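Side-chain contacts in 3-oxoacyl-[acyl-carrier-protein] synthase 3 (Pseudomonas aeruginosa, PDB 2X3E), which probably catalyses the first condensation step of fatty acid synthesis, joining an acetyl unit from acetyl-CoA to malonyl-ACP to give 3-oxobutanoyl-ACP: residues L51-L56 / L78-G83; R151-L156 / N209-D214; S229-L234 / W239-L244; L288-G293 / M305-F310. The protein carries 1 engineered substitution. All blocks are in the same frame, centred on the assembly; numbering follows the deposited sequence.

Contact 1. Residues L51-L56 / L78-G83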
loop_
_atom_site.group_PDB
_atom_site.type_symbol
_atom_site.label_atom_id
_atom_site.label_comp_id
_atom_site.label_asym_id
_atom_site.label_seq_id
_atom_site.Cartn_x
_atom_site.Cartn_y
_atom_site.Cartn_z
ATOM N N LEU A 51 -1.739 2.175 -22.223
ATOM C CA LEU A 51 -1.340 1.202 -21.205
ATOM C C LEU A 51 -1.376 1.830 -19.816
ATOM O O LEU A 51 -1.051 3.006 -19.654
ATOM C CB LEU A 51 0.067 0.661 -21.492
ATOM C CG LEU A 51 0.252 -0.074 -22.824
ATOM C CD1 LEU A 51 1.657 -0.615 -22.920
ATOM C CD2 LEU A 51 -0.750 -1.208 -22.982
ATOM N N GLY A 52 -1.791 1.046 -18.826
ATOM C CA GLY A 52 -1.788 1.475 -17.428
ATOM C C GLY A 52 -0.614 0.883 -16.674
ATOM O O GLY A 52 0.170 0.103 -17.231
ATOM N N SER A 53 -0.489 1.249 -15.401
ATOM C CA SER A 53 0.545 0.680 -14.540
ATOM C C SER A 53 0.461 -0.847 -14.486
ATOM O O SER A 53 1.489 -1.528 -14.492
ATOM C CB SER A 53 0.457 1.273 -13.129
ATOM O OG SER A 53 0.839 2.646 -13.148
ATOM N N GLY A 54 -0.755 -1.384 -14.435
ATOM C CA GLY A 54 -0.958 -2.833 -14.392
ATOM C C GLY A 54 -0.334 -3.540 -15.587
ATOM O O GLY A 54 0.357 -4.545 -15.427
ATOM N N ASP A 55 -0.575 -2.999 -16.778
ATOM C CA ASP A 55 -0.004 -3.531 -18.015
ATOM C C ASP A 55 1.531 -3.548 -17.974
ATOM O O ASP A 55 2.152 -4.539 -18.352
ATOM C CB ASP A 55 -0.461 -2.710 -19.225
ATOM C CG ASP A 55 -1.967 -2.762 -19.458
ATOM O OD1 ASP A 55 -2.552 -3.871 -19.453
ATOM O OD2 ASP A 55 -2.563 -1.684 -19.674
ATOM N N LEU A 56 2.139 -2.449 -17.523
ATOM C CA LEU A 56 3.600 -2.350 -17.466
ATOM C C LEU A 56 4.158 -3.308 -16.420
ATOM O O LEU A 56 5.183 -3.970 -16.640
ATOM C CB LEU A 56 4.052 -0.923 -17.133
ATOM C CG LEU A 56 3.577 0.236 -18.016
ATOM C CD1 LEU A 56 4.372 1.503 -17.681
ATOM C CD2 LEU A 56 3.688 -0.086 -19.502
ATOM N N LEU A 78 2.793 -4.352 -5.623
ATOM C CA LEU A 78 3.117 -3.218 -6.477
ATOM C C LEU A 78 3.324 -1.982 -5.625
ATOM O O LEU A 78 2.446 -1.606 -4.831
ATOM C CB LEU A 78 2.019 -2.921 -7.502
ATOM C CG LEU A 78 1.489 -3.978 -8.478
ATOM C CD1 LEU A 78 0.979 -3.296 -9.753
ATOM C CD2 LEU A 78 2.478 -5.104 -8.801
ATOM N N ALA A 79 4.490 -1.368 -5.782
ATOM C CA ALA A 79 4.759 -0.038 -5.243
ATOM C C ALA A 79 4.381 0.960 -6.332
ATOM O O ALA A 79 5.066 1.035 -7.357
ATOM C CB ALA A 79 6.223 0.095 -4.871
ATOM N N THR A 80 3.279 1.686 -6.128
ATOM C CA THR A 80 2.738 2.610 -7.138
ATOM C C THR A 80 1.895 3.725 -6.522
ATOM O O THR A 80 1.296 3.548 -5.459
ATOM C CB THR A 80 1.871 1.871 -8.209
ATOM O OG1 THR A 80 1.583 2.753 -9.300
ATOM C CG2 THR A 80 0.548 1.354 -7.631
ATOM N N SER A 81 1.873 4.869 -7.202
ATOM C CA SER A 81 0.959 5.976 -6.898
ATOM C C SER A 81 -0.023 6.210 -8.059
ATOM O O SER A 81 -0.761 7.194 -8.068
ATOM C CB SER A 81 1.749 7.261 -6.649
ATOM O OG SER A 81 2.752 7.059 -5.672
ATOM N N THR A 82 -0.013 5.307 -9.039
ATOM C CA THR A 82 -0.800 5.468 -10.257
ATOM C C THR A 82 -1.432 4.132 -10.607
ATOM O O THR A 82 -1.252 3.602 -11.712
ATOM C CB THR A 82 0.081 5.980 -11.412
ATOM O OG1 THR A 82 1.251 5.160 -11.516
ATOM C CG2 THR A 82 0.498 7.420 -11.166
ATOM N N GLY A 83 -2.162 3.578 -9.641
ATOM C CA GLY A 83 -2.871 2.318 -9.834
ATOM C C GLY A 83 -3.938 2.458 -10.905
ATOM O O GLY A 83 -4.386 3.565 -11.195
HETATM O O HOH W 1 -2.484 2.855 -14.171
#

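Contact 2. Residues R151-L156 / N209-D214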
loop_
_atom_site.group_PDB
_atom_site.type_symbol
_atom_site.label_atom_id
_atom_site.label_comp_id
_atom_site.label_asym_id
_atom_site.label_seq_id
_atom_site.Cartn_x
_atom_site.Cartn_y
_atom_site.Cartn_z
ATOM N N ARG A 151 5.681 22.489 -18.841
ATOM C CA ARG A 151 6.925 22.041 -19.461
ATOM C C ARG A 151 7.924 21.432 -18.471
ATOM O O ARG A 151 8.661 20.525 -18.840
ATOM C CB ARG A 151 7.579 23.172 -20.259
ATOM C CG ARG A 151 8.171 24.294 -19.437
ATOM C CD ARG A 151 8.727 25.376 -20.352
ATOM N NE ARG A 151 9.270 26.513 -19.608
ATOM C CZ ARG A 151 8.756 27.744 -19.578
ATOM N NH1 ARG A 151 7.651 28.059 -20.254
ATOM N NH2 ARG A 151 9.361 28.684 -18.859
ATOM N N SER A 152 7.942 21.920 -17.230
ATOM C CA SER A 152 8.892 21.428 -16.216
ATOM C C SER A 152 8.678 19.962 -15.846
ATOM O O SER A 152 9.634 19.179 -15.830
ATOM C CB SER A 152 8.833 22.279 -14.942
ATOM O OG SER A 152 9.267 23.598 -15.198
ATOM N N THR A 153 7.441 19.588 -15.528
ATOM C CA THR A 153 7.152 18.202 -15.153
ATOM C C THR A 153 7.164 17.263 -16.358
ATOM O O THR A 153 7.645 16.137 -16.259
ATOM C CB THR A 153 5.807 18.042 -14.398
ATOM O OG1 THR A 153 4.741 18.609 -15.168
ATOM C CG2 THR A 153 5.874 18.710 -13.030
ATOM N N ARG A 154 6.639 17.718 -17.491
ATOM C CA ARG A 154 6.652 16.900 -18.706
ATOM C C ARG A 154 8.069 16.650 -19.235
ATOM O O ARG A 154 8.331 15.611 -19.840
ATOM C CB ARG A 154 5.764 17.515 -19.784
ATOM C CG ARG A 154 4.286 17.461 -19.416
ATOM C CD ARG A 154 3.409 17.799 -20.587
ATOM N NE ARG A 154 3.558 16.813 -21.654
ATOM C CZ ARG A 154 3.219 17.014 -22.924
ATOM N NH1 ARG A 154 2.701 18.172 -23.319
ATOM N NH2 ARG A 154 3.410 16.046 -23.810
ATOM N N ALA A 155 8.980 17.592 -18.988
ATOM C CA ALA A 155 10.390 17.409 -19.346
ATOM C C ALA A 155 11.083 16.352 -18.473
ATOM O O ALA A 155 12.035 15.713 -18.917
ATOM C CB ALA A 155 11.137 18.737 -19.260
ATOM N N LEU A 156 10.598 16.160 -17.249
ATOM C CA LEU A 156 11.278 15.319 -16.263
ATOM C C LEU A 156 10.728 13.890 -16.198
ATOM O O LEU A 156 11.497 12.923 -16.165
ATOM C CB LEU A 156 11.172 15.970 -14.875
ATOM C CG LEU A 156 11.798 15.258 -13.672
ATOM C CD1 LEU A 156 13.286 15.051 -13.888
ATOM C CD2 LEU A 156 11.543 16.069 -12.398
ATOM N N ASN A 209 -6.961 16.786 -11.912
ATOM C CA ASN A 209 -6.077 16.616 -10.757
ATOM C C ASN A 209 -4.653 16.279 -11.213
ATOM O O ASN A 209 -4.298 15.107 -11.390
ATOM C CB ASN A 209 -6.635 15.572 -9.771
ATOM C CG ASN A 209 -6.821 14.189 -10.392
ATOM O OD1 ASN A 209 -7.371 14.051 -11.486
ATOM N ND2 ASN A 209 -6.380 13.156 -9.677
ATOM N N TYR A 210 -3.857 17.323 -11.429
ATOM C CA TYR A 210 -2.521 17.176 -11.997
ATOM C C TYR A 210 -1.440 17.169 -10.925
ATOM O O TYR A 210 -1.576 17.808 -9.877
ATOM C CB TYR A 210 -2.215 18.313 -12.978
ATOM C CG TYR A 210 -3.133 18.401 -14.184
ATOM C CD1 TYR A 210 -3.659 19.624 -14.588
ATOM C CD2 TYR A 210 -3.464 17.267 -14.926
ATOM C CE1 TYR A 210 -4.497 19.723 -15.697
ATOM C CE2 TYR A 210 -4.302 17.355 -16.038
ATOM C CZ TYR A 210 -4.815 18.588 -16.415
ATOM O OH TYR A 210 -5.641 18.690 -17.512
ATOM N N PHE A 211 -0.350 16.467 -11.215
ATOM C CA PHE A 211 0.809 16.461 -10.333
ATOM C C PHE A 211 1.439 17.852 -10.302
ATOM O O PHE A 211 1.599 18.492 -11.349
ATOM C CB PHE A 211 1.846 15.445 -10.803
ATOM C CG PHE A 211 3.124 15.474 -10.004
ATOM C CD1 PHE A 211 4.264 16.077 -10.516
ATOM C CD2 PHE A 211 3.177 14.917 -8.732
ATOM C CE1 PHE A 211 5.438 16.111 -9.781
ATOM C CE2 PHE A 211 4.343 14.947 -7.995
ATOM C CZ PHE A 211 5.476 15.550 -8.515
ATOM N N ARG A 212 1.773 18.316 -9.101
ATOM C CA ARG A 212 2.529 19.551 -8.935
ATOM C C ARG A 212 3.700 19.336 -7.991
ATOM O O ARG A 212 3.634 18.509 -7.073
ATOM C CB ARG A 212 1.637 20.695 -8.437
ATOM C CG ARG A 212 1.024 20.515 -7.057
ATOM C CD ARG A 212 0.528 21.859 -6.523
ATOM N NE ARG A 212 -0.417 21.718 -5.414
ATOM C CZ ARG A 212 -0.091 21.447 -4.151
ATOM N NH1 ARG A 212 1.176 21.267 -3.785
ATOM N NH2 ARG A 212 -1.053 21.355 -3.234
ATOM N N MET A 213 4.777 20.077 -8.231
ATOM C CA MET A 213 5.932 20.042 -7.352
ATOM C C MET A 213 6.592 21.406 -7.231
ATOM O O MET A 213 6.652 22.169 -8.198
ATOM C CB MET A 213 6.956 19.015 -7.841
ATOM C CG MET A 213 7.593 19.326 -9.186
ATOM S SD MET A 213 8.711 18.017 -9.728
ATOM C CE MET A 213 9.765 17.830 -8.291
ATOM N N ASP A 214 7.080 21.687 -6.025
ATOM C CA ASP A 214 7.911 22.846 -5.747
ATOM C C ASP A 214 9.359 22.456 -6.055
ATOM O O ASP A 214 10.083 21.986 -5.181
ATOM C CB ASP A 214 7.739 23.252 -4.274
ATOM C CG ASP A 214 8.389 24.582 -3.943
ATOM O OD1 ASP A 214 9.433 24.927 -4.540
ATOM O OD2 ASP A 214 7.855 25.280 -3.059
HETATM O O HOH W 2 2.193 18.261 -14.026
#

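Contact 3. Residues S229-L234 / W239-L244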
loop_
_atom_site.group_PDB
_atom_site.type_symbol
_atom_site.label_atom_id
_atom_site.label_comp_id
_atom_site.label_asym_id
_atom_site.label_seq_id
_atom_site.Cartn_x
_atom_site.Cartn_y
_atom_site.Cartn_z
ATOM N N SER A 229 20.510 9.487 4.323
ATOM C CA SER A 229 19.914 8.152 4.467
ATOM C C SER A 229 20.929 7.064 4.110
ATOM O O SER A 229 21.057 6.060 4.827
ATOM C CB SER A 229 18.647 8.018 3.610
ATOM O OG SER A 229 18.068 6.728 3.764
ATOM N N VAL A 230 21.667 7.281 3.020
ATOM C CA VAL A 230 22.748 6.373 2.636
ATOM C C VAL A 230 23.757 6.277 3.776
ATOM O O VAL A 230 24.126 5.182 4.186
ATOM C CB VAL A 230 23.459 6.820 1.331
ATOM C CG1 VAL A 230 24.672 5.928 1.045
ATOM C CG2 VAL A 230 22.490 6.788 0.156
ATOM N N ARG A 231 24.187 7.424 4.304
ATOM C CA ARG A 231 25.173 7.421 5.389
ATOM C C ARG A 231 24.710 6.596 6.586
ATOM O O ARG A 231 25.499 5.860 7.168
ATOM C CB ARG A 231 25.512 8.837 5.865
ATOM C CG ARG A 231 26.480 8.867 7.057
ATOM C CD ARG A 231 27.809 8.181 6.731
ATOM N NE ARG A 231 28.584 8.975 5.781
ATOM C CZ ARG A 231 29.706 8.586 5.179
ATOM N NH1 ARG A 231 30.213 7.380 5.389
ATOM N NH2 ARG A 231 30.320 9.421 4.347
ATOM N N ARG A 232 23.440 6.722 6.952
ATOM C CA ARG A 232 22.898 5.951 8.075
ATOM C C ARG A 232 22.974 4.445 7.842
ATOM O O ARG A 232 23.353 3.686 8.741
ATOM C CB ARG A 232 21.464 6.387 8.378
ATOM C CG ARG A 232 21.412 7.799 8.938
ATOM C CD ARG A 232 20.094 8.121 9.565
ATOM N NE ARG A 232 19.000 8.205 8.600
ATOM C CZ ARG A 232 18.724 9.264 7.835
ATOM N NH1 ARG A 232 19.472 10.368 7.877
ATOM N NH2 ARG A 232 17.686 9.217 7.009
ATOM N N VAL A 233 22.633 4.009 6.636
ATOM C CA VAL A 233 22.678 2.582 6.324
ATOM C C VAL A 233 24.145 2.085 6.187
ATOM O O VAL A 233 24.458 0.956 6.574
ATOM C CB VAL A 233 21.769 2.253 5.105
ATOM C CG1 VAL A 233 22.481 2.516 3.787
ATOM C CG2 VAL A 233 21.254 0.823 5.181
ATOM N N LEU A 234 25.043 2.941 5.685
ATOM C CA LEU A 234 26.483 2.617 5.645
ATOM C C LEU A 234 27.018 2.364 7.056
ATOM O O LEU A 234 27.679 1.346 7.316
ATOM C CB LEU A 234 27.291 3.741 4.976
ATOM C CG LEU A 234 27.110 3.953 3.467
ATOM C CD1 LEU A 234 27.970 5.122 2.995
ATOM C CD2 LEU A 234 27.457 2.691 2.711
ATOM N N TRP A 239 30.074 -0.128 6.508
ATOM C CA TRP A 239 30.812 0.246 5.303
ATOM C C TRP A 239 31.171 1.721 5.354
ATOM O O TRP A 239 30.415 2.528 5.881
ATOM C CB TRP A 239 29.980 0.015 4.039
ATOM C CG TRP A 239 29.615 -1.395 3.767
ATOM C CD1 TRP A 239 30.173 -2.516 4.309
ATOM C CD2 TRP A 239 28.607 -1.846 2.859
ATOM N NE1 TRP A 239 29.563 -3.637 3.806
ATOM C CE2 TRP A 239 28.601 -3.254 2.908
ATOM C CE3 TRP A 239 27.702 -1.192 2.010
ATOM C CZ2 TRP A 239 27.727 -4.026 2.142
ATOM C CZ3 TRP A 239 26.831 -1.957 1.253
ATOM C CH2 TRP A 239 26.853 -3.363 1.320
ATOM N N GLN A 240 32.331 2.061 4.807
ATOM C CA GLN A 240 32.668 3.448 4.517
ATOM C C GLN A 240 32.111 3.760 3.135
ATOM O O GLN A 240 31.798 2.845 2.369
ATOM C CB GLN A 240 34.179 3.651 4.519
ATOM C CG GLN A 240 34.856 3.389 5.854
ATOM C CD GLN A 240 36.365 3.568 5.781
ATOM O OE1 GLN A 240 36.869 4.402 5.025
ATOM N NE2 GLN A 240 37.095 2.790 6.575
ATOM N N ALA A 241 31.997 5.040 2.801
ATOM C CA ALA A 241 31.531 5.427 1.468
ATOM C C ALA A 241 32.401 4.787 0.383
ATOM O O ALA A 241 31.881 4.312 -0.619
ATOM C CB ALA A 241 31.510 6.941 1.313
ATOM N N SER A 242 33.716 4.752 0.609
ATOM C CA SER A 242 34.661 4.151 -0.344
ATOM C C SER A 242 34.448 2.647 -0.577
ATOM O O SER A 242 34.899 2.120 -1.590
ATOM C CB SER A 242 36.110 4.405 0.090
ATOM O OG SER A 242 36.393 3.806 1.345
ATOM N N ASP A 243 33.776 1.965 0.358
ATOM C CA ASP A 243 33.488 0.527 0.223
ATOM C C ASP A 243 32.330 0.245 -0.731
ATOM O O ASP A 243 32.152 -0.894 -1.169
ATOM C CB ASP A 243 33.134 -0.097 1.577
ATOM C CG ASP A 243 34.303 -0.157 2.537
ATOM O OD1 ASP A 243 35.450 -0.403 2.103
ATOM O OD2 ASP A 243 34.054 0.012 3.751
ATOM N N LEU A 244 31.530 1.268 -1.024
ATOM C CA LEU A 244 30.392 1.129 -1.933
ATOM C C LEU A 244 30.857 0.960 -3.375
ATOM O O LEU A 244 31.621 1.783 -3.881
ATOM C CB LEU A 244 29.489 2.368 -1.882
ATOM C CG LEU A 244 28.168 2.374 -1.141
ATOM C CD1 LEU A 244 27.450 3.679 -1.480
ATOM C CD2 LEU A 244 27.304 1.163 -1.492
HETATM O O HOH W 3 29.875 5.058 7.072
HETATM O O HOH W 4 33.473 7.527 4.462
#

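Contact 4. Residues L288-G293 / M305-F310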
loop_
_atom_site.group_PDB
_atom_site.type_symbol
_atom_site.label_atom_id
_atom_site.label_comp_id
_atom_site.label_asym_id
_atom_site.label_seq_id
_atom_site.Cartn_x
_atom_site.Cartn_y
_atom_site.Cartn_z
ATOM N N LEU A 288 14.506 0.139 -12.740
ATOM C CA LEU A 288 14.877 0.438 -14.129
ATOM C C LEU A 288 16.370 0.768 -14.225
ATOM O O LEU A 288 17.043 0.336 -15.168
ATOM C CB LEU A 288 14.033 1.564 -14.714
ATOM C CG LEU A 288 12.609 1.169 -15.108
ATOM C CD1 LEU A 288 11.787 2.413 -15.369
ATOM C CD2 LEU A 288 12.615 0.257 -16.326
ATOM N N ALA A 289 16.895 1.502 -13.242
ATOM C CA ALA A 289 18.331 1.797 -13.192
ATOM C C ALA A 289 19.151 0.515 -13.009
ATOM O O ALA A 289 20.177 0.337 -13.664
ATOM C CB ALA A 289 18.653 2.822 -12.079
ATOM N N LEU A 290 18.691 -0.374 -12.130
ATOM C CA LEU A 290 19.300 -1.695 -11.983
ATOM C C LEU A 290 19.341 -2.469 -13.312
ATOM O O LEU A 290 20.371 -3.052 -13.658
ATOM C CB LEU A 290 18.575 -2.523 -10.905
ATOM C CG LEU A 290 18.834 -2.133 -9.442
ATOM C CD1 LEU A 290 17.936 -2.926 -8.492
ATOM C CD2 LEU A 290 20.313 -2.332 -9.071
ATOM N N ALA A 291 18.229 -2.477 -14.050
ATOM C CA ALA A 291 18.169 -3.174 -15.339
ATOM C C ALA A 291 19.185 -2.587 -16.326
ATOM O O ALA A 291 19.838 -3.320 -17.066
ATOM C CB ALA A 291 16.751 -3.123 -15.922
ATOM N N HIS A 292 19.322 -1.264 -16.314
ATOM C CA HIS A 292 20.319 -0.575 -17.125
ATOM C C HIS A 292 21.735 -1.020 -16.760
ATOM O O HIS A 292 22.534 -1.350 -17.635
ATOM C CB HIS A 292 20.175 0.940 -16.953
ATOM C CG HIS A 292 21.307 1.726 -17.529
ATOM N ND1 HIS A 292 21.419 1.993 -18.876
ATOM C CD2 HIS A 292 22.374 2.313 -16.938
ATOM C CE1 HIS A 292 22.511 2.707 -19.090
ATOM N NE2 HIS A 292 23.109 2.912 -17.931
ATOM N N GLY A 293 22.036 -1.033 -15.467
ATOM C CA GLY A 293 23.343 -1.488 -14.991
ATOM C C GLY A 293 23.659 -2.919 -15.388
ATOM O O GLY A 293 24.782 -3.231 -15.781
ATOM N N MET A 305 26.320 -2.608 -2.448
ATOM C CA MET A 305 25.307 -1.771 -3.084
ATOM C C MET A 305 24.356 -1.141 -2.067
ATOM O O MET A 305 23.989 -1.763 -1.064
ATOM C CB MET A 305 24.504 -2.612 -4.081
ATOM C CG MET A 305 23.355 -1.883 -4.777
ATOM S SD MET A 305 22.485 -2.972 -5.924
ATOM C CE MET A 305 23.569 -2.881 -7.347
ATOM N N VAL A 306 23.968 0.101 -2.342
ATOM C CA VAL A 306 22.886 0.765 -1.629
ATOM C C VAL A 306 21.871 1.321 -2.629
ATOM O O VAL A 306 22.236 1.955 -3.629
ATOM C CB VAL A 306 23.408 1.888 -0.717
ATOM C CG1 VAL A 306 22.253 2.707 -0.119
ATOM C CG2 VAL A 306 24.268 1.292 0.393
ATOM N N LEU A 307 20.602 1.038 -2.357
ATOM C CA LEU A 307 19.492 1.616 -3.082
ATOM C C LEU A 307 18.924 2.693 -2.176
ATOM O O LEU A 307 18.783 2.479 -0.975
ATOM C CB LEU A 307 18.418 0.566 -3.376
ATOM C CG LEU A 307 18.894 -0.782 -3.911
ATOM C CD1 LEU A 307 17.703 -1.723 -4.132
ATOM C CD2 LEU A 307 19.684 -0.613 -5.196
ATOM N N THR A 308 18.590 3.842 -2.738
ATOM C CA THR A 308 18.086 4.939 -1.924
ATOM C C THR A 308 17.020 5.758 -2.649
ATOM O O THR A 308 17.098 5.976 -3.861
ATOM C CB THR A 308 19.247 5.837 -1.443
ATOM O OG1 THR A 308 18.753 6.816 -0.516
ATOM C CG2 THR A 308 19.929 6.522 -2.613
ATOM N N GLY A 309 16.016 6.195 -1.889
ATOM C CA GLY A 309 14.926 6.993 -2.427
ATOM C C GLY A 309 14.527 8.150 -1.531
ATOM O O GLY A 309 14.756 8.126 -0.327
ATOM N N PHE A 310 13.944 9.175 -2.146
ATOM C CA PHE A 310 13.300 10.287 -1.441
ATOM C C PHE A 310 12.147 10.746 -2.329
ATOM O O PHE A 310 12.292 10.781 -3.545
ATOM C CB PHE A 310 14.280 11.447 -1.198
ATOM C CG PHE A 310 13.599 12.764 -0.918
ATOM C CD1 PHE A 310 13.196 13.097 0.366
ATOM C CD2 PHE A 310 13.335 13.653 -1.949
ATOM C CE1 PHE A 310 12.551 14.303 0.624
ATOM C CE2 PHE A 310 12.697 14.861 -1.702
ATOM C CZ PHE A 310 12.302 15.184 -0.406
#

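Contact 1. Residues L51-L56 / L78-G83
Ser53 and Thr82 join the two segments through one direct hydrogen bond and one water bridge. In the direct bond Ser53 OG donates to the backbone O of Thr82 at 2.7 Å. The C=O...donor angle is 137°, and the hydroxyl comes from above the carbonyl plane, 37° out of it. The first torsion of Ser53 (chi1 -69°) sets OG opposite its own carbonyl carbon, and Ser53 OG is also hydrogen-bonded to Thr141 OG1.

Water 1 supplies the second link. It accepts from Ser53 N at 2.8 Å and donates to Thr82 O at 2.9 Å, so two donors grip this one carbonyl and the water serves the first N-H of the helix. That helix start is ordered within its own segment: Gly52 is the N-cap, and Gly52 N reaches Asp55 OD2 at 3.0 Å, the half of a capping box that a glycine N-cap can form.

The loop is shaped by side chain-to-backbone bonds. Thr80 OG1 accepts from Thr82 N at 3.0 Å, an ST turn, and is also bonded to Val139 O. Thr82 OG1 lies 3.0 Å from Ser53 OG, but its hydrogen bonds go to Asp140 OD1 at the end of strand 133-140 and to Thr141 N just after it.

The contact thus pins the N-terminal end of helix 53-68 to the loop leaving strand 75-79. This strand belongs to the N-terminal sheet of the thiolase fold, whose order 5-14, 160-169, 133-140, 75-79, 104-109 is characteristic of that fold, with the side chain of the predicted catalytic Asn280 about 11 Å from that of Thr82.

Contact 2. Residues R151-L156 / N209-D214
The Phe211 ring receives the methyl of Thr153 at its edge: Thr153 CG2 lies near the ring plane, 4.0 Å from Phe211 CD1 and 4.2 Å from Phe211 CE1. Two further rings meet it, Phe142 edge-to-face and Phe157 with its plane at about 75°; Phe211 is thus part of an aromatic cluster. The contact joins the short helix 151-156 to the edge of a two-stranded antiparallel sheet formed by strands 192-195 and 212-213, in a thiolase-fold enzyme. It lies close to the predicted active site, for the side chain of Leu156 is about 4 Å from that of Asn280.

With CG of Phe211 anti to the backbone N (chi1 175°), the CD1-CE1 edge of the ring comes against Thr153 CG2. Met213, two residues on, also points toward the helix. Its CG sits 4.3 Å from Thr153 CG2, so the one methyl rests against both the methionine chain and the ring edge, and its SD is 4.4 Å from Leu156 CD2. No direct hydrogen bond crosses this mainly apolar contact, but one water does. Thr153 OG1, also bonded to Asp150 OD1, accepts from water 2 at 2.8 Å, and the same water donates to Phe211 O, likewise at 2.8 Å.

Contact 3. Residues S229-L234 / W239-L244
At the helix-to-strand connection of the C-terminal half of the thiolase fold, where helix 215-237 gives way to the loop leading into strand 246-249, Leu234 packs against Trp239, Ala241 and Leu244. The backbone records the turn: Trp239 N donates to Leu234 O at 2.9 Å with an N-H...O angle of 155°. This reach back over five residues is consistent with a Schellman-type helix end.

Leu234 divides its branches. CD2 packs against both Trp239 CB and Leu244 CG, 3.9 Å from each, and lies at the edge of the indole, near its plane. CD1 instead faces the backbone of the 3-10 turn, 3.9 Å from Ala241 CA. Leu234 crosses both Trp239 and Leu244 at about a right angle. One turn earlier in the helix, Val230 CG1 adds a looser touch on Leu244 CD1 at 4.4 Å.

Polar links lie beside this apolar group. Gln240 N donates to Asp243 OD2 at 2.9 Å, bracing the start of the 3-10 turn. Arg231 bends at chi2 (59°) and chi3 (70°), which brings the guanidinium obliquely up to Ala241, Arg231 NH1 being 3.9 Å from Ala241 N; NH1 donates to water 3 in the guanidinium plane at 2.9 Å, and that water donates to Trp239 O.

Contact 4. Residues L288-G293 / M305-F310
Leu290, Leu307 and Met305 carry this contact, in which helix 285-295 packs on strand 304-311 in the layered thiolase fold. Leu290 also touches Leu11 of strand 5-14, in the other large sheet. The helix therefore has a sheet on each of two sides, as expected for the central helical layer of this α/β/α/β/α architecture.

A single methyl does the work on the helix side. Leu290 CD2 lies 3.7 Å from Met305 CE and 3.9 Å from Met305 SD, so it meets the thioether end and not the stem of the methionine. The Met305 chain is extended through its first two torsions and bends only at the last (chi3 -82°), which turns CE toward the helix. Leu307 approaches the same methyl, its CD2 standing 4.3 Å from Leu290 CD2.

Strand alternation explains the pairing. Met305 and Leu307, two residues apart, present their ends to helix 285-295, whereas the intervening Val306 packs on Leu244 and Thr308 on Met226 and Val230 of helix 215-237. The backbones remain well apart, with Leu290 CA and Leu307 CA at 9.5 Å, a gap spanned by side chains alone. All three residues are buried, and no hydrogen bond crosses between the segments. On the strand, the two partners of Leu290 also touch each other: Leu307 CD2 is 3.7 Å from Met305 SD.

Overall arrangement
From the N terminus, contact 1 closes a 21-residue loop holding most of helix 53-68 and the start of strand 75-79, in the N-terminal sheet. Contact 2 follows with the longest excursion, bringing strand 212-213 back to helix 151-156 after 52 intervening residues. Helix 215-237 then leads from strand 212-213 to contact 3, the tightest closure, with four residues between its segments. Contact 4 comes last, joining helix 285-295 to strand 304-311. The four lie in series, none nested or crossed. Contacts 3 and 4 alone touch, Trp239 CZ3 lying 3.7 Å from Met305 O; contacts 1 and 3 lie on opposite sides of the chain's centre, their own centres 32 Å apart.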